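Local coordinates for peptide ABC transporter permease (Staphylococcus hominis, PDB 6EXS), which probably works as a proton-coupled peptide transporter of the major facilitator superfamily, carrying small peptides and the thioalcohol-conjugated peptide that acts as a malodour precursor, at residues K9-H14 against F151-M156; M63-A68 against N254-L259. All coordinates share one frame; numbering follows the deposited sequence.

Interaction 1: K9-H14 against F151-M156; sequences KGFFGH and FVIFYM. With OLC ((2R)-2,3-dihydroxypropyl (9Z)-octadec-9-enoate), chain L.
Phe11 and His14 close a type I' turn, joined by backbone bonds from Phe11 N to His14 O (3.1 Å) and from His14 N to Phe11 O (3.0 Å), and this tight loop lies against one side of a helical turn at 151-156. From the helix, Ile153 makes both contacts by dividing its branches. Its CG2 methyl, anti to the backbone N, meets the rim of the Phe11 ring close to the ring plane, 3.9 Å from Phe11 CE2. The other branch starts beside the backbone N (chi1 -65°) and carries CD1 to the imidazole, where it stands 3.5 Å from His14 NE2; the two side chains approach from opposite directions. The imidazole is anchored at its other nitrogen, since His14 ND1 is hydrogen-bonded to Tyr140 OH, which probably limits rotation of the ring. The turn joins strands 10-11 and 14-15 into a short N-terminal beta hairpin, with a G1 beta bulge where Gly10 and Phe11 both face His14, and the hairpin leads directly into helix 16-44. Leu18 and Phe22 of that helix also touch Ile153. A monoolein molecule fills in beside the hairpin. Its ester oxygen O20 sits 3.6 Å above one face of the Phe12 ring, displaced toward the rim, while Phe12 CE2 is 3.5 Å from the acyl carbon C2. Phe12 also turns its edge to Phe11, with Phe12 CD2 over the centre of one face of the Phe11 ring. On the helix side, Met156, bent at its last torsion (chi3 68°), brings CE to 3.4 Å from the lipid carbonyl O19.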
loop_
_atom_site.group_PDB
_atom_site.type_symbol
_atom_site.label_atom_id
_atom_site.label_comp_id
_atom_site.label_asym_id
_atom_site.label_seq_id
_atom_site.Cartn_x
_atom_site.Cartn_y
_atom_site.Cartn_z
ATOM N N LYS A 9 -25.390 -2.405 16.411
ATOM C CA LYS A 9 -24.548 -3.276 17.232
ATOM C C LYS A 9 -24.403 -4.628 16.483
ATOM O O LYS A 9 -24.852 -4.741 15.335
ATOM C CB LYS A 9 -25.154 -3.447 18.646
ATOM C CG LYS A 9 -25.129 -2.186 19.523
ATOM C CD LYS A 9 -23.769 -1.904 20.177
ATOM C CE LYS A 9 -23.842 -0.777 21.181
ATOM N NZ LYS A 9 -22.641 -0.735 22.058
ATOM N N GLY A 10 -23.760 -5.619 17.096
ATOM C CA GLY A 10 -23.635 -6.927 16.464
ATOM C C GLY A 10 -22.242 -7.469 16.219
ATOM O O GLY A 10 -22.105 -8.673 15.985
ATOM N N PHE A 11 -21.206 -6.598 16.236
ATOM C CA PHE A 11 -19.812 -7.001 16.069
ATOM C C PHE A 11 -18.930 -6.250 17.052
ATOM O O PHE A 11 -18.465 -5.151 16.748
ATOM C CB PHE A 11 -19.332 -6.830 14.618
ATOM C CG PHE A 11 -17.990 -7.473 14.334
ATOM C CD1 PHE A 11 -17.856 -8.856 14.293
ATOM C CD2 PHE A 11 -16.870 -6.694 14.067
ATOM C CE1 PHE A 11 -16.619 -9.448 14.010
ATOM C CE2 PHE A 11 -15.633 -7.286 13.780
ATOM C CZ PHE A 11 -15.518 -8.658 13.755
ATOM N N PHE A 12 -18.722 -6.841 18.249
ATOM C CA PHE A 12 -17.923 -6.294 19.364
ATOM C C PHE A 12 -18.321 -4.855 19.763
ATOM O O PHE A 12 -17.442 -4.002 19.947
ATOM C CB PHE A 12 -16.409 -6.396 19.074
ATOM C CG PHE A 12 -15.888 -7.797 18.904
ATOM C CD1 PHE A 12 -15.498 -8.547 20.005
ATOM C CD2 PHE A 12 -15.765 -8.361 17.642
ATOM C CE1 PHE A 12 -15.018 -9.844 19.848
ATOM C CE2 PHE A 12 -15.287 -9.660 17.486
ATOM C CZ PHE A 12 -14.903 -10.388 18.589
ATOM N N GLY A 13 -19.632 -4.608 19.870
ATOM C CA GLY A 13 -20.188 -3.301 20.209
ATOM C C GLY A 13 -20.249 -2.300 19.062
ATOM O O GLY A 13 -20.536 -1.123 19.292
ATOM N N HIS A 14 -19.983 -2.754 17.817
ATOM C CA HIS A 14 -19.992 -1.954 16.581
ATOM C C HIS A 14 -21.093 -2.442 15.608
ATOM O O HIS A 14 -21.522 -3.588 15.755
ATOM C CB HIS A 14 -18.601 -2.010 15.903
ATOM C CG HIS A 14 -17.540 -1.322 16.699
ATOM N ND1 HIS A 14 -17.234 0.006 16.487
ATOM C CD2 HIS A 14 -16.830 -1.772 17.761
ATOM C CE1 HIS A 14 -16.309 0.307 17.383
ATOM N NE2 HIS A 14 -16.043 -0.727 18.182
ATOM N N PHE A 151 -12.518 1.618 12.919
ATOM C CA PHE A 151 -11.460 1.551 11.915
ATOM C C PHE A 151 -10.254 0.789 12.454
ATOM O O PHE A 151 -9.702 -0.032 11.734
ATOM C CB PHE A 151 -11.080 2.947 11.410
ATOM C CG PHE A 151 -12.009 3.494 10.348
ATOM C CD1 PHE A 151 -11.916 3.062 9.027
ATOM C CD2 PHE A 151 -12.934 4.481 10.655
ATOM C CE1 PHE A 151 -12.757 3.591 8.041
ATOM C CE2 PHE A 151 -13.766 5.016 9.665
ATOM C CZ PHE A 151 -13.673 4.566 8.367
ATOM N N VAL A 152 -9.891 0.984 13.737
ATOM C CA VAL A 152 -8.801 0.231 14.370
ATOM C C VAL A 152 -9.077 -1.283 14.200
ATOM O O VAL A 152 -8.182 -2.013 13.764
ATOM C CB VAL A 152 -8.586 0.643 15.850
ATOM C CG1 VAL A 152 -7.738 -0.383 16.608
ATOM C CG2 VAL A 152 -7.966 2.034 15.944
ATOM N N ILE A 153 -10.338 -1.726 14.466
ATOM C CA ILE A 153 -10.781 -3.120 14.271
ATOM C C ILE A 153 -10.700 -3.473 12.768
ATOM O O ILE A 153 -10.103 -4.486 12.429
ATOM C CB ILE A 153 -12.199 -3.376 14.871
ATOM C CG1 ILE A 153 -12.179 -3.229 16.403
ATOM C CG2 ILE A 153 -12.793 -4.735 14.435
ATOM C CD1 ILE A 153 -13.509 -2.843 17.009
ATOM N N PHE A 154 -11.267 -2.631 11.878
ATOM C CA PHE A 154 -11.245 -2.893 10.433
ATOM C C PHE A 154 -9.828 -3.129 9.883
ATOM O O PHE A 154 -9.625 -4.040 9.080
ATOM C CB PHE A 154 -11.972 -1.782 9.644
ATOM C CG PHE A 154 -11.915 -1.917 8.138
ATOM C CD1 PHE A 154 -12.699 -2.853 7.477
ATOM C CD2 PHE A 154 -11.081 -1.106 7.383
ATOM C CE1 PHE A 154 -12.646 -2.971 6.087
ATOM C CE2 PHE A 154 -11.023 -1.232 5.993
ATOM C CZ PHE A 154 -11.816 -2.153 5.356
ATOM N N TYR A 155 -8.849 -2.324 10.333
ATOM C CA TYR A 155 -7.483 -2.451 9.847
ATOM C C TYR A 155 -6.725 -3.637 10.470
ATOM O O TYR A 155 -5.650 -3.975 9.968
ATOM C CB TYR A 155 -6.727 -1.127 9.970
ATOM C CG TYR A 155 -7.320 -0.058 9.081
ATOM C CD1 TYR A 155 -7.290 -0.180 7.693
ATOM C CD2 TYR A 155 -7.906 1.078 9.622
ATOM C CE1 TYR A 155 -7.861 0.792 6.868
ATOM C CE2 TYR A 155 -8.484 2.054 8.811
ATOM C CZ TYR A 155 -8.462 1.907 7.434
ATOM O OH TYR A 155 -9.021 2.885 6.642
ATOM N N MET A 156 -7.319 -4.328 11.478
ATOM C CA MET A 156 -6.749 -5.546 12.073
ATOM C C MET A 156 -6.887 -6.690 11.077
ATOM O O MET A 156 -6.018 -7.557 11.027
ATOM C CB MET A 156 -7.449 -5.926 13.375
ATOM C CG MET A 156 -6.977 -5.137 14.568
ATOM S SD MET A 156 -7.831 -5.599 16.101
ATOM C CE MET A 156 -7.177 -7.296 16.350
HETATM C C24 OLC L . -12.607 -6.316 19.736
HETATM C C5 OLC L . -10.741 -13.097 15.217
HETATM C C4 OLC L . -11.293 -11.845 15.870
HETATM C C3 OLC L . -11.718 -10.782 14.873
HETATM C C2 OLC L . -12.401 -9.571 15.506
HETATM C C21 OLC L . -11.035 -7.783 18.441
HETATM C C1 OLC L . -11.475 -8.660 16.259
HETATM C C22 OLC L . -11.544 -6.380 18.662
HETATM O O19 OLC L . -10.450 -8.209 15.816
HETATM O O25 OLC L . -12.931 -4.970 20.049
HETATM O O23 OLC L . -10.438 -5.550 19.026
HETATM O O20 OLC L . -11.935 -8.410 17.494
#

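Interaction 2: M63-A68 against N254-L259; sequences MSVYGA and NTVLVL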
loop_
_atom_site.group_PDB
_atom_site.type_symbol
_atom_site.label_atom_id
_atom_site.label_comp_id
_atom_site.label_asym_id
_atom_site.label_seq_id
_atom_site.Cartn_x
_atom_site.Cartn_y
_atom_site.Cartn_z
ATOM N N MET A 63 7.440 -4.981 -9.037
ATOM C CA MET A 63 6.885 -4.987 -7.672
ATOM C C MET A 63 6.485 -3.579 -7.171
ATOM O O MET A 63 5.372 -3.397 -6.663
ATOM C CB MET A 63 7.857 -5.661 -6.682
ATOM C CG MET A 63 7.962 -7.163 -6.864
ATOM S SD MET A 63 6.439 -8.091 -6.511
ATOM C CE MET A 63 6.516 -8.172 -4.729
ATOM N N SER A 64 7.382 -2.585 -7.379
ATOM C CA SER A 64 7.200 -1.197 -6.971
ATOM C C SER A 64 6.184 -0.456 -7.829
ATOM O O SER A 64 5.315 0.215 -7.286
ATOM C CB SER A 64 8.538 -0.473 -6.962
ATOM O OG SER A 64 9.316 -0.939 -5.876
ATOM N N VAL A 65 6.280 -0.594 -9.166
ATOM C CA VAL A 65 5.375 0.037 -10.134
ATOM C C VAL A 65 3.946 -0.494 -9.919
ATOM O O VAL A 65 2.990 0.290 -9.904
ATOM C CB VAL A 65 5.904 -0.112 -11.589
ATOM C CG1 VAL A 65 4.870 0.327 -12.627
ATOM C CG2 VAL A 65 7.209 0.658 -11.775
ATOM N N TYR A 66 3.826 -1.808 -9.671
ATOM C CA TYR A 66 2.573 -2.496 -9.376
ATOM C C TYR A 66 1.940 -1.897 -8.096
ATOM O O TYR A 66 0.766 -1.533 -8.120
ATOM C CB TYR A 66 2.867 -4.001 -9.230
ATOM C CG TYR A 66 1.690 -4.945 -9.110
ATOM C CD1 TYR A 66 0.389 -4.521 -9.391
ATOM C CD2 TYR A 66 1.873 -6.265 -8.721
ATOM C CE1 TYR A 66 -0.694 -5.388 -9.271
ATOM C CE2 TYR A 66 0.798 -7.143 -8.610
ATOM C CZ TYR A 66 -0.480 -6.702 -8.890
ATOM O OH TYR A 66 -1.517 -7.591 -8.809
ATOM N N GLY A 67 2.741 -1.761 -7.031
ATOM C CA GLY A 67 2.344 -1.180 -5.749
ATOM C C GLY A 67 1.921 0.271 -5.886
ATOM O O GLY A 67 0.900 0.668 -5.326
ATOM N N ALA A 68 2.683 1.068 -6.678
ATOM C CA ALA A 68 2.394 2.476 -6.974
ATOM C C ALA A 68 1.065 2.608 -7.723
ATOM O O ALA A 68 0.288 3.517 -7.417
ATOM C CB ALA A 68 3.520 3.078 -7.809
ATOM N N ASN A 254 8.827 4.454 -16.397
ATOM C CA ASN A 254 9.064 5.888 -16.635
ATOM C C ASN A 254 7.766 6.691 -16.553
ATOM O O ASN A 254 7.766 7.771 -15.964
ATOM C CB ASN A 254 9.768 6.136 -17.960
ATOM C CG ASN A 254 11.184 5.624 -18.008
ATOM O OD1 ASN A 254 11.902 5.585 -17.001
ATOM N ND2 ASN A 254 11.617 5.228 -19.194
ATOM N N THR A 255 6.659 6.150 -17.113
ATOM C CA THR A 255 5.327 6.772 -17.086
ATOM C C THR A 255 4.862 6.960 -15.633
ATOM O O THR A 255 4.451 8.059 -15.258
ATOM C CB THR A 255 4.333 5.938 -17.926
ATOM O OG1 THR A 255 4.756 5.935 -19.289
ATOM C CG2 THR A 255 2.897 6.449 -17.835
ATOM N N VAL A 256 4.965 5.888 -14.825
ATOM C CA VAL A 256 4.578 5.835 -13.415
ATOM C C VAL A 256 5.536 6.710 -12.569
ATOM O O VAL A 256 5.106 7.281 -11.572
ATOM C CB VAL A 256 4.432 4.356 -12.939
ATOM C CG1 VAL A 256 4.116 4.250 -11.445
ATOM C CG2 VAL A 256 3.360 3.632 -13.756
ATOM N N LEU A 257 6.804 6.884 -13.014
ATOM C CA LEU A 257 7.760 7.779 -12.349
ATOM C C LEU A 257 7.253 9.216 -12.535
ATOM O O LEU A 257 7.188 9.968 -11.560
ATOM C CB LEU A 257 9.195 7.624 -12.915
ATOM C CG LEU A 257 10.250 8.658 -12.468
ATOM C CD1 LEU A 257 10.452 8.649 -10.966
ATOM C CD2 LEU A 257 11.570 8.421 -13.156
ATOM N N VAL A 258 6.846 9.567 -13.775
ATOM C CA VAL A 258 6.297 10.881 -14.116
ATOM C C VAL A 258 5.053 11.148 -13.256
ATOM O O VAL A 258 5.001 12.178 -12.577
ATOM C CB VAL A 258 6.045 11.036 -15.644
ATOM C CG1 VAL A 258 5.176 12.247 -15.951
ATOM C CG2 VAL A 258 7.362 11.127 -16.407
ATOM N N LEU A 259 4.107 10.173 -13.218
ATOM C CA LEU A 259 2.873 10.236 -12.426
ATOM C C LEU A 259 3.117 10.414 -10.926
ATOM O O LEU A 259 2.438 11.215 -10.294
ATOM C CB LEU A 259 1.977 9.018 -12.692
ATOM C CG LEU A 259 1.129 9.059 -13.961
ATOM C CD1 LEU A 259 0.480 7.725 -14.210
ATOM C CD2 LEU A 259 0.065 10.129 -13.878
#
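Val65, Ala68 and Val256 meet through methyl groups alone, so no ring or amide face takes part and the contact has the rounded surfaces of aliphatic packing. The aromatic residue of the two segments, Tyr66, starts away from 254-259 and packs instead among Met35 and Leu39 of helix 16-44 and Met118, Ile121 and Ile122 of helix 110-137. Val256 is the central side chain. It points toward the facing helix and spreads its two methyls over residues three apart there: CG2 lies 3.8 Å from Val65 CG1, and CG1 lies 3.9 Å from Ala68 CB. The two valines cross at a slant. Val65 leaves its helix to one side of the partner, but with CG1 anti to its own backbone N (chi1 170°) that methyl turns toward Val256, reaching within 4.1 Å of the branching carbon CB of Val256. Small side chains let the backbones come close, and the CA atoms of Val65 and Val256 are 6.7 Å apart. Val65 extends the same seam by touching Phe249, Ile252 and Ser253, one to two turns earlier on helix 249-273. Ser64 beside it makes weak hydrogen bonds to Asn307 and Gln445, and Gln445 also touches Ala68. All three contacting residues are buried, whereas Leu259, further along, touches a bound monoolein, consistent with a lipid-facing side. Such a seam fits bacterial POT transporters, in which an additional pair of helices, probably 217-243 and 249-273 here, links the two six-helix bundles of the MFS fold and packs against their outer surface.

In the fold
From the N terminus, the chain first forms the hairpin of 9-14, which helix 147-174 meets in interaction 1 after 136 mostly helical residues. Before that loop closes, helix 56-72 has supplied 63-68, whose partner 254-259 arrives only after 185 further residues. The segments therefore alternate, and the two loops cross. Interaction 1 holds the N-terminal hairpin onto the fifth long helix of the first bundle; interaction 2 joins the second long helix of that bundle to the later helix 249-273. Their centres are 34 Å apart, on opposite sides of the chain's centre, and their nearest atoms are about 15 Å apart without touching.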